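Local coordinates for hypothetical protein (Vibrio cholerae, PDB 2V1L) that is of unknown function but resembles human p32 in structure and is encoded on the Vibrio cholerae pathogenicity island VPI-2, at residues A[119-122]-A[123-127]. Sequence-based numbering, arbitrary orientation.
Sequences AREL and YQLWE
Arg120 and Gln124 meet one turn apart on helix 117-135. The amide NE2 of Gln124 sits over one face of the Arg120 guanidinium, displaced toward its rim, and lies 3.5 Å from Arg120 NH1. The two flat groups are turned 59° from each other. Gln124 CG lies beside its own backbone N (chi1 -74°), which sends the chain back along the helix toward Arg120.

Glu121 and Leu125 make the next side-chain pair. The Glu121 chain bends at chi2 (76°), and its OE2 comes to 3.4 Å from the methyl CD1 of Leu125. This is a van der Waals contact between a carboxylate oxygen and a methyl group.

The backbone carries the polar bonds between 119-122 and 123-127. Tyr123 N donates to Ala119 O (2.9 Å), and Trp126 N donates to Leu122 O (2.9 Å). Gln124 N and Leu125 N bond likewise to Arg120 O and Glu121 O.

On the buried side, Tyr123 OH donates to Glu127 OE1 at 2.7 Å. Ser14 OG bonds the other oxygen of that carboxylate. Tyr123 also meets Phe96 edge-to-face, and Trp126 packs on Ile77. The whole is a regular i to i+4 alpha-helical segment, amphipathic, with its aromatic face laid on the antiparallel sheet.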
loop_
_atom_site.group_PDB
_atom_site.type_symbol
_atom_site.label_atom_id
_atom_site.label_comp_id
_atom_site.label_asym_id
_atom_site.label_seq_id
_atom_site.Cartn_x
_atom_site.Cartn_y
_atom_site.Cartn_z
ATOM N N ALA A 119 8.302 -2.516 -12.390
ATOM C CA ALA A 119 7.167 -2.058 -11.600
ATOM C C ALA A 119 6.168 -3.176 -11.361
ATOM O O ALA A 119 5.682 -3.357 -10.238
ATOM C CB ALA A 119 6.464 -0.872 -12.274
ATOM N N ARG A 120 5.872 -3.916 -12.423
ATOM C CA ARG A 120 4.823 -4.926 -12.403
ATOM C C ARG A 120 5.192 -6.071 -11.449
ATOM O O ARG A 120 4.403 -6.405 -10.569
ATOM C CB ARG A 120 4.545 -5.435 -13.829
ATOM C CG ARG A 120 3.366 -6.370 -13.932
ATOM C CD ARG A 120 3.212 -6.917 -15.343
ATOM N NE ARG A 120 1.910 -7.566 -15.497
ATOM C CZ ARG A 120 1.706 -8.871 -15.392
ATOM N NH1 ARG A 120 2.724 -9.688 -15.153
ATOM N NH2 ARG A 120 0.482 -9.358 -15.533
ATOM N N GLU A 121 6.396 -6.620 -11.608
ATOM C CA GLU A 121 6.886 -7.748 -10.810
ATOM C C GLU A 121 7.074 -7.351 -9.343
ATOM O O GLU A 121 6.677 -8.080 -8.427
ATOM C CB GLU A 121 8.196 -8.280 -11.393
ATOM C CG GLU A 121 8.854 -9.433 -10.575
ATOM C CD GLU A 121 8.156 -10.807 -10.748
ATOM O OE1 GLU A 121 7.458 -11.007 -11.779
ATOM O OE2 GLU A 121 8.301 -11.680 -9.847
ATOM N N LEU A 122 7.647 -6.165 -9.134
ATOM C CA LEU A 122 7.807 -5.627 -7.805
ATOM C C LEU A 122 6.429 -5.490 -7.122
ATOM O O LEU A 122 6.260 -5.869 -5.971
ATOM C CB LEU A 122 8.496 -4.278 -7.934
ATOM C CG LEU A 122 9.110 -3.507 -6.810
ATOM C CD1 LEU A 122 10.304 -4.254 -6.222
ATOM C CD2 LEU A 122 9.531 -2.149 -7.400
ATOM N N TYR A 123 5.451 -4.933 -7.825
ATOM C CA TYR A 123 4.122 -4.741 -7.238
ATOM C C TYR A 123 3.427 -6.090 -6.892
ATOM O O TYR A 123 2.814 -6.258 -5.827
ATOM C CB TYR A 123 3.207 -3.921 -8.148
ATOM C CG TYR A 123 1.857 -3.808 -7.485
ATOM C CD1 TYR A 123 1.641 -2.867 -6.495
ATOM C CD2 TYR A 123 0.837 -4.736 -7.753
ATOM C CE1 TYR A 123 0.421 -2.816 -5.812
ATOM C CE2 TYR A 123 -0.383 -4.657 -7.091
ATOM C CZ TYR A 123 -0.557 -3.715 -6.124
ATOM O OH TYR A 123 -1.742 -3.639 -5.432
ATOM N N GLN A 124 3.536 -7.052 -7.797
ATOM C CA GLN A 124 2.891 -8.343 -7.600
ATOM C C GLN A 124 3.455 -9.077 -6.399
ATOM O O GLN A 124 2.713 -9.705 -5.671
ATOM C CB GLN A 124 3.083 -9.221 -8.843
ATOM C CG GLN A 124 2.211 -8.772 -10.013
ATOM C CD GLN A 124 2.449 -9.666 -11.196
ATOM O OE1 GLN A 124 3.581 -10.117 -11.429
ATOM N NE2 GLN A 124 1.381 -9.973 -11.925
ATOM N N LEU A 125 4.764 -9.024 -6.246
ATOM C CA LEU A 125 5.420 -9.590 -5.088
ATOM C C LEU A 125 5.065 -8.862 -3.824
ATOM O O LEU A 125 4.730 -9.498 -2.854
ATOM C CB LEU A 125 6.943 -9.635 -5.260
ATOM C CG LEU A 125 7.442 -10.635 -6.294
ATOM C CD1 LEU A 125 8.818 -10.175 -6.831
ATOM C CD2 LEU A 125 7.557 -12.037 -5.724
ATOM N N TRP A 126 5.176 -7.529 -3.826
ATOM C CA TRP A 126 4.756 -6.731 -2.671
ATOM C C TRP A 126 3.318 -7.077 -2.238
ATOM O O TRP A 126 3.041 -7.265 -1.029
ATOM C CB TRP A 126 4.813 -5.212 -2.966
ATOM C CG TRP A 126 4.295 -4.477 -1.780
ATOM C CD1 TRP A 126 4.984 -4.199 -0.648
ATOM C CD2 TRP A 126 2.944 -4.041 -1.556
ATOM N NE1 TRP A 126 4.162 -3.577 0.260
ATOM C CE2 TRP A 126 2.904 -3.467 -0.273
ATOM C CE3 TRP A 126 1.779 -4.046 -2.327
ATOM C CZ2 TRP A 126 1.744 -2.906 0.258
ATOM C CZ3 TRP A 126 0.609 -3.511 -1.788
ATOM C CH2 TRP A 126 0.606 -2.949 -0.508
ATOM N N GLU A 127 2.399 -7.111 -3.201
ATOM C CA GLU A 127 0.976 -7.291 -2.874
ATOM C C GLU A 127 0.626 -8.687 -2.345
ATOM O O GLU A 127 -0.212 -8.810 -1.472
ATOM C CB GLU A 127 0.094 -6.989 -4.087
ATOM C CG GLU A 127 -1.412 -6.872 -3.755
ATOM C CD GLU A 127 -2.289 -7.058 -4.994
ATOM O OE1 GLU A 127 -2.853 -6.062 -5.500
ATOM O OE2 GLU A 127 -2.397 -8.206 -5.469
#